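Local atomic coordinates of putative cell adhesion protein (Bacteroides eggerthii, PDB entry 4GPV), a protein that probably serves as a FimA-type pilin, a building block of the adhesive fimbriae with which this gut bacterium is thought to attach to surfaces. Residues V46-L51 and K128-M133; T40-A45 and V339-D344; D166-M171 and V303-D308; L162-N167 and G235-N240. All coordinates share one frame; numbering follows the deposited sequence. Where two conformers were deposited one is given.

Interaction 1: V46-L51 and K128-M133; sequences VINNYL and KTNLWM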
loop_
_atom_site.group_PDB
_atom_site.type_symbol
_atom_site.label_atom_id
_atom_site.label_comp_id
_atom_site.label_asym_id
_atom_site.label_seq_id
_atom_site.Cartn_x
_atom_site.Cartn_y
_atom_site.Cartn_z
ATOM N N VAL A 46 -11.269 10.162 1.180
ATOM C CA VAL A 46 -12.706 10.118 0.989
ATOM C C VAL A 46 -13.244 8.702 1.296
ATOM O O VAL A 46 -12.674 7.698 0.882
ATOM C CB VAL A 46 -13.132 10.624 -0.417
ATOM C CG1 VAL A 46 -12.322 9.970 -1.535
ATOM C CG2 VAL A 46 -14.629 10.475 -0.656
ATOM N N ILE A 47 -14.349 8.659 2.040
ATOM C CA ILE A 47 -15.092 7.425 2.280
ATOM C C ILE A 47 -16.154 7.380 1.204
ATOM O O ILE A 47 -17.115 8.140 1.281
ATOM C CB ILE A 47 -15.721 7.312 3.710
ATOM C CG1 ILE A 47 -14.634 7.271 4.810
ATOM C CG2 ILE A 47 -16.668 6.066 3.795
ATOM C CD1 ILE A 47 -15.221 7.428 6.249
ATOM N N ASN A 48 -15.972 6.543 0.187
ATOM C CA ASN A 48 -16.966 6.411 -0.869
ATOM C C ASN A 48 -18.147 5.550 -0.418
ATOM O O ASN A 48 -19.296 5.785 -0.811
ATOM C CB ASN A 48 -16.338 5.810 -2.113
ATOM C CG ASN A 48 -15.337 6.761 -2.692
ATOM O OD1 ASN A 48 -15.660 7.939 -2.940
ATOM N ND2 ASN A 48 -14.119 6.289 -2.885
ATOM N N ASN A 49 -17.830 4.511 0.376
ATOM C CA ASN A 49 -18.775 3.536 0.902
ATOM C C ASN A 49 -18.096 2.744 2.003
ATOM O O ASN A 49 -16.858 2.817 2.158
ATOM C CB ASN A 49 -19.247 2.594 -0.209
ATOM C CG ASN A 49 -18.097 1.937 -0.928
ATOM O OD1 ASN A 49 -17.386 1.081 -0.362
ATOM N ND2 ASN A 49 -17.853 2.391 -2.159
ATOM N N TYR A 50 -18.884 2.013 2.783
ATOM C CA TYR A 50 -18.277 1.176 3.828
ATOM C C TYR A 50 -19.236 0.056 4.220
ATOM O O TYR A 50 -20.417 0.108 3.894
ATOM C CB TYR A 50 -17.871 2.020 5.063
ATOM C CG TYR A 50 -19.020 2.757 5.729
ATOM C CD1 TYR A 50 -19.404 4.021 5.300
ATOM C CD2 TYR A 50 -19.732 2.177 6.783
ATOM C CE1 TYR A 50 -20.467 4.700 5.900
ATOM C CE2 TYR A 50 -20.796 2.848 7.392
ATOM C CZ TYR A 50 -21.146 4.119 6.957
ATOM O OH TYR A 50 -22.175 4.812 7.540
ATOM N N LEU A 51 -18.713 -0.941 4.911
ATOM C CA LEU A 51 -19.476 -2.056 5.462
ATOM C C LEU A 51 -19.261 -2.087 6.965
ATOM O O LEU A 51 -18.135 -1.906 7.429
ATOM C CB LEU A 51 -19.080 -3.424 4.852
ATOM C CG LEU A 51 -19.154 -3.566 3.314
ATOM C CD1 LEU A 51 -18.433 -4.844 2.847
ATOM C CD2 LEU A 51 -20.600 -3.603 2.850
ATOM N N LYS A 128 -5.900 7.280 -5.627
ATOM C CA LYS A 128 -5.963 8.476 -4.779
ATOM C C LYS A 128 -7.400 8.777 -4.310
ATOM O O LYS A 128 -7.580 9.285 -3.201
ATOM C CB LYS A 128 -5.417 9.713 -5.518
ATOM C CG LYS A 128 -5.087 10.882 -4.585
ATOM N N THR A 129 -8.410 8.430 -5.135
ATOM C CA THR A 129 -9.809 8.685 -4.799
ATOM C C THR A 129 -10.507 7.478 -4.146
ATOM O O THR A 129 -11.697 7.572 -3.903
ATOM C CB THR A 129 -10.568 9.095 -6.060
ATOM O OG1 THR A 129 -10.418 8.070 -7.050
ATOM C CG2 THR A 129 -10.090 10.441 -6.611
ATOM N N ASN A 130 -9.798 6.356 -3.912
ATOM C CA ASN A 130 -10.402 5.155 -3.310
ATOM C C ASN A 130 -9.337 4.330 -2.662
ATOM O O ASN A 130 -8.683 3.506 -3.325
ATOM C CB ASN A 130 -11.187 4.312 -4.355
ATOM C CG ASN A 130 -12.043 3.247 -3.703
ATOM O OD1 ASN A 130 -13.127 3.547 -3.205
ATOM N ND2 ASN A 130 -11.518 2.017 -3.577
ATOM N N LEU A 131 -9.151 4.548 -1.362
ATOM C CA LEU A 131 -8.167 3.807 -0.585
ATOM C C LEU A 131 -8.888 2.932 0.447
ATOM O O LEU A 131 -9.734 3.427 1.181
ATOM C CB LEU A 131 -7.167 4.768 0.124
ATOM C CG LEU A 131 -6.244 5.514 -0.827
ATOM C CD1 LEU A 131 -5.533 6.655 -0.117
ATOM C CD2 LEU A 131 -5.266 4.540 -1.511
ATOM N N TRP A 132 -8.547 1.645 0.506
ATOM C CA TRP A 132 -9.182 0.764 1.494
ATOM C C TRP A 132 -8.765 1.186 2.895
ATOM O O TRP A 132 -7.597 1.504 3.107
ATOM C CB TRP A 132 -8.759 -0.700 1.274
ATOM C CG TRP A 132 -9.294 -1.340 0.019
ATOM C CD1 TRP A 132 -10.288 -0.875 -0.790
ATOM C CD2 TRP A 132 -8.892 -2.612 -0.524
ATOM N NE1 TRP A 132 -10.490 -1.744 -1.835
ATOM C CE2 TRP A 132 -9.666 -2.834 -1.683
ATOM C CE3 TRP A 132 -7.940 -3.576 -0.144
ATOM C CZ2 TRP A 132 -9.513 -3.978 -2.484
ATOM C CZ3 TRP A 132 -7.767 -4.711 -0.952
ATOM C CH2 TRP A 132 -8.555 -4.902 -2.103
HETATM N N MSE A 133 -9.716 1.201 3.833
HETATM C CA MSE A 133 -9.494 1.522 5.243
HETATM C C MSE A 133 -10.260 0.553 6.091
HETATM O O MSE A 133 -11.286 0.014 5.645
HETATM C CB MSE A 133 -9.932 2.954 5.586
HETATM C CG MSE A 133 -9.107 4.026 4.851
HETATM SE SE MSE A 133 -9.832 5.793 5.192
HETATM C CE MSE A 133 -11.015 5.985 3.705
HETATM O O HOH W 1 -10.147 7.053 -0.255
HETATM O O HOH W 2 -8.761 9.272 -0.839
HETATM O O HOH W 3 -13.676 9.528 -4.246
HETATM O O HOH W 4 -15.232 1.751 -3.563
#
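Asn48 ND2 bonds both Thr129 O and Asn130 OD1, and so ties the short connection between strands 40-46 and 50-56 to the 128-133 loop, which leads into strand 133-138. In the beta-rich fold of this FimA-like protein it is a contact between two loops, not a strand pairing: the nearest CA atoms, those of Val46 and Thr129, are 6.6 Å apart, no backbone-to-backbone hydrogen bond joins the segments, and the links run through the Asn48 amide and bridging waters. CB of Asn48 points to the loop and lies 4.1 Å from Asn130 OD1. Chi1 of -66° sets CG anti to the carbonyl carbon; from there ND2 reaches both acceptors. One bond runs to Thr129 O at 2.9 Å, nearly straight at 163° and in the plane of the Asn48 amide. The other meets a lone pair of Asn130 OD1, also 2.9 Å from Asn48 ND2, and the two amide planes stand only 10° apart. OD1 of Asn48 takes a water that also donates to Thr129 O. The amide is thus gripped at both its nitrogen and its oxygen, which should fix its rotation. Asn91 braces the pair from outside, accepting from Asn130 ND2 through its carbonyl O and from Asn48 N through OD1. A methyl-to-carbonyl contact brings Val46 CG1 to 3.4 Å from Thr129 O. Separately, a water links Val46 O to Leu131 N. The apolar contact is that of selenomethionine Met133, which crosses Ile47 at about a right angle; its terminal CE stops 4.0 Å from Ile47 CG1 and 3.7 Å from Val46 O.

Interaction 2: T40-A45 and V339-D344; sequences TDTEDA and VTQPVD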
loop_
_atom_site.group_PDB
_atom_site.type_symbol
_atom_site.label_atom_id
_atom_site.label_comp_id
_atom_site.label_asym_id
_atom_site.label_seq_id
_atom_site.Cartn_x
_atom_site.Cartn_y
_atom_site.Cartn_z
ATOM N N THR A 40 4.495 12.651 10.371
ATOM C CA THR A 40 3.123 12.280 10.020
ATOM C C THR A 40 2.723 12.836 8.628
ATOM O O THR A 40 2.936 14.008 8.339
ATOM C CB THR A 40 2.185 12.741 11.161
ATOM O OG1 THR A 40 2.290 11.823 12.262
ATOM C CG2 THR A 40 0.741 12.853 10.747
ATOM N N ASP A 41 2.162 11.960 7.763
ATOM C CA ASP A 41 1.636 12.317 6.449
ATOM C C ASP A 41 0.108 12.200 6.564
ATOM O O ASP A 41 -0.421 11.097 6.473
ATOM C CB ASP A 41 2.214 11.394 5.340
ATOM C CG ASP A 41 1.668 11.659 3.932
ATOM O OD1 ASP A 41 0.845 12.592 3.770
ATOM O OD2 ASP A 41 2.067 10.935 2.989
ATOM N N THR A 42 -0.581 13.324 6.814
ATOM C CA THR A 42 -2.031 13.310 7.002
ATOM C C THR A 42 -2.686 13.369 5.628
ATOM O O THR A 42 -2.469 14.303 4.863
ATOM C CB THR A 42 -2.469 14.414 7.969
ATOM O OG1 THR A 42 -1.735 14.240 9.182
ATOM C CG2 THR A 42 -3.965 14.349 8.290
ATOM N N GLU A 43 -3.490 12.350 5.328
ATOM C CA GLU A 43 -4.149 12.185 4.041
ATOM C C GLU A 43 -5.668 12.312 4.189
ATOM O O GLU A 43 -6.289 11.455 4.830
ATOM C CB GLU A 43 -3.784 10.797 3.498
ATOM C CG GLU A 43 -4.331 10.449 2.123
ATOM C CD GLU A 43 -3.348 10.529 0.969
ATOM O OE1 GLU A 43 -2.127 10.672 1.213
ATOM O OE2 GLU A 43 -3.808 10.396 -0.188
ATOM N N ASP A 44 -6.261 13.335 3.567
ATOM C CA ASP A 44 -7.716 13.491 3.552
ATOM C C ASP A 44 -8.235 12.411 2.635
ATOM O O ASP A 44 -7.952 12.426 1.434
ATOM C CB ASP A 44 -8.139 14.904 3.107
ATOM C CG ASP A 44 -8.048 15.909 4.228
ATOM O OD1 ASP A 44 -8.914 15.870 5.131
ATOM O OD2 ASP A 44 -7.107 16.734 4.209
ATOM N N ALA A 45 -8.824 11.381 3.224
ATOM C CA ALA A 45 -9.266 10.219 2.475
ATOM C C ALA A 45 -10.753 10.174 2.400
ATOM O O ALA A 45 -11.439 10.156 3.423
ATOM C CB ALA A 45 -8.733 8.948 3.111
ATOM N N VAL A 339 -1.611 8.928 8.056
ATOM C CA VAL A 339 -2.811 9.137 8.857
ATOM C C VAL A 339 -4.018 9.399 7.960
ATOM O O VAL A 339 -3.965 10.219 7.042
ATOM C CB VAL A 339 -2.530 10.319 9.825
ATOM C CG1 VAL A 339 -3.796 10.817 10.524
ATOM C CG2 VAL A 339 -1.470 9.941 10.853
ATOM N N THR A 340 -5.119 8.708 8.265
ATOM C CA THR A 340 -6.374 8.899 7.563
ATOM C C THR A 340 -7.049 10.143 8.127
ATOM O O THR A 340 -7.087 10.332 9.350
ATOM C CB THR A 340 -7.328 7.695 7.761
ATOM O OG1 THR A 340 -7.587 7.589 9.155
ATOM C CG2 THR A 340 -6.752 6.384 7.254
ATOM N N GLN A 341 -7.633 10.940 7.254
ATOM C CA GLN A 341 -8.487 12.048 7.693
ATOM C C GLN A 341 -9.783 11.844 6.886
ATOM O O GLN A 341 -9.933 12.457 5.824
ATOM C CB GLN A 341 -7.788 13.412 7.498
ATOM C CG GLN A 341 -8.376 14.507 8.379
ATOM C CD GLN A 341 -7.344 15.554 8.756
ATOM O OE1 GLN A 341 -6.792 16.265 7.906
ATOM N NE2 GLN A 341 -7.061 15.674 10.044
ATOM N N PRO A 342 -10.635 10.841 7.282
ATOM C CA PRO A 342 -11.829 10.507 6.483
ATOM C C PRO A 342 -12.761 11.689 6.249
ATOM O O PRO A 342 -13.062 12.443 7.169
ATOM C CB PRO A 342 -12.523 9.421 7.320
ATOM C CG PRO A 342 -11.435 8.807 8.113
ATOM C CD PRO A 342 -10.581 9.992 8.486
ATOM N N VAL A 343 -13.160 11.868 4.982
ATOM C CA VAL A 343 -14.071 12.939 4.557
ATOM C C VAL A 343 -15.234 12.329 3.734
ATOM O O VAL A 343 -15.129 11.198 3.235
ATOM C CB VAL A 343 -13.348 14.105 3.810
ATOM C CG1 VAL A 343 -12.458 14.911 4.759
ATOM C CG2 VAL A 343 -12.554 13.616 2.595
ATOM N N ASP A 344 -16.356 13.075 3.630
ATOM C CA ASP A 344 -17.541 12.657 2.876
ATOM C C ASP A 344 -17.588 13.358 1.519
ATOM O O ASP A 344 -16.590 13.378 0.800
ATOM C CB ASP A 344 -18.826 12.941 3.669
#
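Thr42 and Val339 begin a parallel beta pairing in which strand 40-45 runs beside strand 339-343, with 27° between their directions and axes 4.4 Å apart at closest approach. It joins a strand from early in the chain to the last strand of this probable pilin, in the larger mixed beta sheet. The register goes Thr42 with Val339, Glu43 with Thr340, Asp44 with Gln341 and Ala45 with Pro342. Five backbone bonds follow the alternation expected of parallel strands: Val339 N to Asp41 O, Glu43 N to Val339 O (2.8 Å and 170°), Gln341 N to Glu43 O, Ala45 N to Gln341 O and Val343 N to Ala45 O. Pro342 CA adds a CA-H...O contact of 3.1 Å to Ala45 O, which thus has two partners on the neighbouring strand. Side chains alternate between the two faces. Thr42, Asp44, Val339 and Gln341 share one face, where Thr40 CG2 also meets Val339 CG2 at 3.7 Å. There Gln341 runs side by side with Asp44, and its chi1 of -159° turns CG anti to the backbone N, which sets it 3.6 Å from Asp44 OD1. On the face of Glu43, Ala45 and Thr340 the strands lie against Phe155 of strand 146-169. The polar ends there are bonded, Glu43 OE1 by Trp338 NE1 of the same strand as Val339 and by Lys159 of strand 146-169, Thr340 OG1 by Leu153 O of that strand. Back on the Gln341 face, Thr42 CG2 sits 3.4 Å from Gln341 OE1 and 3.6 Å from Gln341 CD.

Interaction 3: D166-M171 and V303-D308; sequences DNRKNM and VTLNGD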
loop_
_atom_site.group_PDB
_atom_site.type_symbol
_atom_site.label_atom_id
_atom_site.label_comp_id
_atom_site.label_asym_id
_atom_site.label_seq_id
_atom_site.Cartn_x
_atom_site.Cartn_y
_atom_site.Cartn_z
ATOM N N ASP A 166 18.869 14.539 -9.848
ATOM C CA ASP A 166 19.735 14.044 -10.892
ATOM C C ASP A 166 20.935 14.963 -11.130
ATOM O O ASP A 166 20.785 16.039 -11.717
ATOM C CB ASP A 166 18.960 13.829 -12.195
ATOM C CG ASP A 166 19.781 13.064 -13.227
ATOM O OD1 ASP A 166 20.887 12.575 -12.872
ATOM O OD2 ASP A 166 19.322 12.944 -14.377
ATOM N N ASN A 167 22.143 14.491 -10.732
ATOM C CA ASN A 167 23.399 15.227 -10.885
ATOM C C ASN A 167 24.311 14.534 -11.891
ATOM O O ASN A 167 25.510 14.821 -11.950
ATOM C CB ASN A 167 24.116 15.413 -9.540
ATOM C CG ASN A 167 23.334 16.224 -8.542
ATOM O OD1 ASN A 167 22.501 17.071 -8.890
ATOM N ND2 ASN A 167 23.601 15.990 -7.274
ATOM N N ARG A 168 23.748 13.604 -12.676
ATOM C CA ARG A 168 24.517 12.936 -13.729
ATOM C C ARG A 168 24.759 13.940 -14.854
ATOM O O ARG A 168 23.903 14.784 -15.113
ATOM C CB ARG A 168 23.786 11.687 -14.260
ATOM C CG ARG A 168 23.668 10.525 -13.271
ATOM C CD ARG A 168 22.686 9.452 -13.752
ATOM N NE ARG A 168 21.347 10.032 -13.927
ATOM C CZ ARG A 168 20.321 9.436 -14.523
ATOM N NH1 ARG A 168 20.446 8.208 -15.014
ATOM N NH2 ARG A 168 19.156 10.060 -14.624
ATOM N N LYS A 169 25.917 13.861 -15.497
ATOM C CA LYS A 169 26.249 14.769 -16.588
ATOM C C LYS A 169 26.449 13.984 -17.857
ATOM O O LYS A 169 26.858 12.829 -17.794
ATOM C CB LYS A 169 27.545 15.555 -16.265
ATOM C CG LYS A 169 27.497 16.397 -14.992
ATOM C CD LYS A 169 28.801 17.189 -14.781
ATOM C CE LYS A 169 29.957 16.347 -14.285
ATOM N NZ LYS A 169 31.165 17.166 -14.027
ATOM N N ASN A 170 26.240 14.636 -19.011
ATOM C CA ASN A 170 26.498 14.073 -20.339
ATOM C C ASN A 170 25.859 12.693 -20.523
ATOM O O ASN A 170 26.543 11.726 -20.894
ATOM C CB ASN A 170 28.003 13.998 -20.585
ATOM C CG ASN A 170 28.738 15.304 -20.384
ATOM O OD1 ASN A 170 28.265 16.390 -20.747
ATOM N ND2 ASN A 170 29.905 15.217 -19.777
HETATM N N MSE A 171 24.554 12.626 -20.263
HETATM C CA MSE A 171 23.808 11.376 -20.402
HETATM C C MSE A 171 23.617 10.998 -21.872
HETATM O O MSE A 171 23.422 9.821 -22.167
HETATM C CB MSE A 171 22.465 11.468 -19.702
HETATM C CG MSE A 171 22.580 11.394 -18.208
HETATM SE SE MSE A 171 20.864 11.717 -17.429
HETATM C CE MSE A 171 19.865 10.102 -18.071
ATOM N N VAL A 303 16.499 9.848 -4.095
ATOM C CA VAL A 303 17.598 9.205 -4.814
ATOM C C VAL A 303 18.407 10.321 -5.466
ATOM O O VAL A 303 17.835 11.088 -6.252
ATOM C CB VAL A 303 17.028 8.222 -5.875
ATOM C CG1 VAL A 303 18.162 7.537 -6.658
ATOM C CG2 VAL A 303 16.110 7.181 -5.228
ATOM N N THR A 304 19.693 10.459 -5.089
ATOM C CA THR A 304 20.597 11.446 -5.672
ATOM C C THR A 304 21.525 10.651 -6.555
ATOM O O THR A 304 22.250 9.784 -6.056
ATOM C CB THR A 304 21.321 12.277 -4.594
ATOM O OG1 THR A 304 20.333 12.919 -3.793
ATOM C CG2 THR A 304 22.257 13.344 -5.186
ATOM N N LEU A 305 21.534 10.977 -7.851
ATOM C CA LEU A 305 22.387 10.315 -8.837
ATOM C C LEU A 305 23.521 11.214 -9.276
ATOM O O LEU A 305 23.289 12.396 -9.463
ATOM C CB LEU A 305 21.527 9.988 -10.059
ATOM C CG LEU A 305 20.301 9.125 -9.804
ATOM C CD1 LEU A 305 19.556 8.898 -11.081
ATOM C CD2 LEU A 305 20.696 7.788 -9.153
ATOM N N ASN A 306 24.723 10.680 -9.464
ATOM C CA ASN A 306 25.800 11.521 -9.982
ATOM C C ASN A 306 26.726 10.683 -10.860
ATOM O O ASN A 306 26.529 9.467 -10.982
ATOM C CB ASN A 306 26.552 12.285 -8.869
ATOM C CG ASN A 306 27.655 11.524 -8.178
ATOM O OD1 ASN A 306 27.512 10.354 -7.862
ATOM N ND2 ASN A 306 28.764 12.193 -7.875
ATOM N N GLY A 307 27.657 11.360 -11.512
ATOM C CA GLY A 307 28.625 10.751 -12.414
ATOM C C GLY A 307 28.564 11.313 -13.818
ATOM O O GLY A 307 27.503 11.742 -14.281
ATOM N N ASP A 308 29.716 11.334 -14.509
ATOM C CA ASP A 308 29.775 11.764 -15.908
ATOM C C ASP A 308 29.481 10.521 -16.722
ATOM O O ASP A 308 30.315 9.619 -16.774
ATOM C CB ASP A 308 31.145 12.391 -16.251
ATOM C CG ASP A 308 31.306 12.945 -17.674
ATOM O OD1 ASP A 308 30.484 12.592 -18.556
ATOM O OD2 ASP A 308 32.286 13.685 -17.916
#
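Arg168 and Leu305 both turn CG anti to the carbonyl carbon (chi1 -68° for Arg168), and their side chains run alongside each other, pointing the same way. A bend at chi3 (-60°) places Arg168 NE 3.5 Å from Leu305 CD1, and this methyl covers one face of the guanidinium near its rim. The edge of the same group grips Asp166 side-on: NE to OD1 at 2.8 Å and 178°, NH2 to OD2 at 2.9 Å. Arg168 N also donates to Asp166 OD1, at 3.0 Å, closing an Asx turn from the opposite face of the carboxylate. The group sits on the parallel pairing of strands 146-169 and 297-306 in the larger sheet, where Asn167 N bonds Leu305 O at 2.7 Å. An alanine in place of Arg168 would probably leave the carboxylates of Asp166 and Asp180, the second salt-bridge partner of NH2, without their common cation and uncover Leu305 CD1. At the corner, Gly307 O accepts from Lys169 N at 2.9 Å. Beyond it Asn170 ND2 donates to Asp308 OD1 at 3.0 Å, from above the carboxylate plane.

Interaction 4: L162-N167 and G235-N240; sequences LIVKDN and GDFTIN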
loop_
_atom_site.group_PDB
_atom_site.type_symbol
_atom_site.label_atom_id
_atom_site.label_comp_id
_atom_site.label_asym_id
_atom_site.label_seq_id
_atom_site.Cartn_x
_atom_site.Cartn_y
_atom_site.Cartn_z
ATOM N N LEU A 162 8.670 8.949 -4.567
ATOM C CA LEU A 162 10.032 9.047 -5.070
ATOM C C LEU A 162 10.388 10.483 -5.412
ATOM O O LEU A 162 9.651 11.150 -6.147
ATOM C CB LEU A 162 10.197 8.137 -6.316
ATOM C CG LEU A 162 11.510 8.242 -7.069
ATOM C CD1 LEU A 162 12.691 7.803 -6.183
ATOM C CD2 LEU A 162 11.466 7.442 -8.375
ATOM N N ILE A 163 11.529 10.950 -4.867
ATOM C CA ILE A 163 12.159 12.248 -5.168
ATOM C C ILE A 163 13.495 11.943 -5.862
ATOM O O ILE A 163 14.344 11.283 -5.255
ATOM C CB ILE A 163 12.341 13.119 -3.888
ATOM C CG1 ILE A 163 10.984 13.486 -3.262
ATOM C CG2 ILE A 163 13.167 14.386 -4.166
ATOM C CD1 ILE A 163 11.103 14.056 -1.876
ATOM N N VAL A 164 13.699 12.438 -7.099
ATOM C CA VAL A 164 14.921 12.202 -7.834
ATOM C C VAL A 164 15.715 13.500 -7.916
ATOM O O VAL A 164 15.158 14.529 -8.291
ATOM C CB VAL A 164 14.625 11.637 -9.239
ATOM C CG1 VAL A 164 15.924 11.421 -10.033
ATOM C CG2 VAL A 164 13.825 10.338 -9.135
ATOM N N LYS A 165 16.969 13.463 -7.483
ATOM C CA LYS A 165 17.911 14.591 -7.621
ATOM C C LYS A 165 18.964 14.108 -8.580
ATOM O O LYS A 165 19.799 13.279 -8.207
ATOM C CB LYS A 165 18.481 15.025 -6.264
ATOM C CG LYS A 165 17.393 15.608 -5.387
ATOM C CD LYS A 165 17.850 15.891 -3.987
ATOM C CE LYS A 165 16.677 16.350 -3.168
ATOM N NZ LYS A 165 17.102 16.972 -1.884
ATOM N N ASP A 166 18.869 14.539 -9.848
ATOM C CA ASP A 166 19.735 14.044 -10.892
ATOM C C ASP A 166 20.935 14.963 -11.130
ATOM O O ASP A 166 20.785 16.039 -11.717
ATOM C CB ASP A 166 18.960 13.829 -12.195
ATOM C CG ASP A 166 19.781 13.064 -13.227
ATOM O OD1 ASP A 166 20.887 12.575 -12.872
ATOM O OD2 ASP A 166 19.322 12.944 -14.377
ATOM N N ASN A 167 22.143 14.491 -10.732
ATOM C CA ASN A 167 23.399 15.227 -10.885
ATOM C C ASN A 167 24.311 14.534 -11.891
ATOM O O ASN A 167 25.510 14.821 -11.950
ATOM C CB ASN A 167 24.116 15.413 -9.540
ATOM C CG ASN A 167 23.334 16.224 -8.542
ATOM O OD1 ASN A 167 22.501 17.071 -8.890
ATOM N ND2 ASN A 167 23.601 15.990 -7.274
ATOM N N GLY A 235 13.299 15.762 -19.496
ATOM C CA GLY A 235 12.919 16.931 -18.714
ATOM C C GLY A 235 12.341 16.625 -17.352
ATOM O O GLY A 235 12.317 17.517 -16.499
ATOM N N ASP A 236 11.817 15.379 -17.131
ATOM C CA ASP A 236 11.232 14.982 -15.843
ATOM C C ASP A 236 12.278 15.001 -14.719
ATOM O O ASP A 236 11.988 15.494 -13.627
ATOM C CB ASP A 236 10.594 13.587 -15.922
ATOM C CG ASP A 236 9.273 13.504 -16.652
ATOM O OD1 ASP A 236 8.649 14.565 -16.877
ATOM O OD2 ASP A 236 8.874 12.380 -17.034
ATOM N N PHE A 237 13.473 14.437 -14.973
ATOM C CA PHE A 237 14.524 14.423 -13.950
ATOM C C PHE A 237 15.499 15.578 -14.115
ATOM O O PHE A 237 16.082 15.777 -15.189
ATOM C CB PHE A 237 15.293 13.092 -13.932
ATOM C CG PHE A 237 14.496 11.867 -13.547
ATOM C CD1 PHE A 237 13.276 11.984 -12.877
ATOM C CD2 PHE A 237 14.965 10.590 -13.848
ATOM C CE1 PHE A 237 12.536 10.844 -12.528
ATOM C CE2 PHE A 237 14.224 9.455 -13.493
ATOM C CZ PHE A 237 13.026 9.591 -12.822
ATOM N N THR A 238 15.660 16.356 -13.038
ATOM C CA THR A 238 16.582 17.503 -13.002
ATOM C C THR A 238 17.364 17.470 -11.670
ATOM O O THR A 238 17.162 16.560 -10.851
ATOM C CB THR A 238 15.814 18.840 -13.163
ATOM O OG1 THR A 238 15.080 19.130 -11.967
ATOM C CG2 THR A 238 14.883 18.877 -14.387
ATOM N N ILE A 239 18.180 18.514 -11.414
ATOM C CA ILE A 239 18.892 18.665 -10.137
ATOM C C ILE A 239 17.869 18.692 -9.002
ATOM O O ILE A 239 18.183 18.302 -7.880
ATOM C CB ILE A 239 19.789 19.938 -10.139
ATOM C CG1 ILE A 239 18.968 21.232 -10.501
ATOM C CG2 ILE A 239 20.988 19.723 -11.096
ATOM C CD1 ILE A 239 19.570 22.609 -9.997
ATOM N N ASN A 240 16.637 19.150 -9.316
ATOM C CA ASN A 240 15.482 19.174 -8.438
ATOM C C ASN A 240 15.824 19.761 -7.057
ATOM O O ASN A 240 15.647 19.092 -6.022
ATOM C CB ASN A 240 14.899 17.751 -8.313
ATOM C CG ASN A 240 13.576 17.660 -7.623
ATOM O OD1 ASN A 240 12.896 18.688 -7.379
ATOM N ND2 ASN A 240 13.178 16.419 -7.275
HETATM O O HOH W 5 14.007 15.378 -10.784
HETATM O O HOH W 6 16.759 19.577 -2.908
HETATM O O HOH W 7 18.140 13.580 -16.651
HETATM O O HOH W 8 20.759 18.014 -7.039
#
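Val164 lies over one face of the Phe237 ring, and this is the tight part of the contact. Its CG1 makes a CH-pi contact 3.9 Å from the ring centroid, 14° off the normal, while CG2 comes within 3.7 Å of Phe237 CE1. An alanine in place of Phe237 would probably open a gap over Val164 and take away the edge-to-face partner of Phe246. Beside this apolar patch, two bonds fasten the irregular 235-240 loop to strand 146-169: Thr238 O accepts from Asp166 N at 2.8 Å, and Asn240 ND2 donates to Val164 O at 2.9 Å. Asn240 points toward the strand, and chi1 of -170° sets CG anti to its backbone N, from where ND2 reaches that oxygen; an ST turn, Asn240 N to Thr238 OG1, shapes the backbone just before it. The outer side is looser and wetter. A water bridges Asn167 OD1 and Ile239 O, and another joins Lys165 NZ to Asn240 O through a weak second bond; NZ is also held by Ser243 OG. Inward, Val164 and Phe237 both touch Ile265 of strand 262-271, and Phe237 reaches Asp180 of strand 176-193, so the loop's ring packs between the two sheets.

Overall arrangement
The contacts form two pairs on the larger mixed sheet. Interactions 1 and 2 have centres 11 Å apart and touch, through a probable hydrogen bond from Ile47 N to Val343 O and packing of Met133 on Ala45 and Thr340. Interactions 3 and 4, with centres 9 Å apart, share Asp166 and Asn167 and touch through probable hydrogen bonds of Val303 with Ile163 and Lys165. Interactions 1 and 3, about 40 Å apart between centres, lie on opposite sides of the chain's centre. Along the chain, interaction 2 spans the other three; interaction 1 closes before 3 and 4 open. Strands 297-306 and 329-343 are neighbours, so one sheet links both pairs in this elongated, probable pilin.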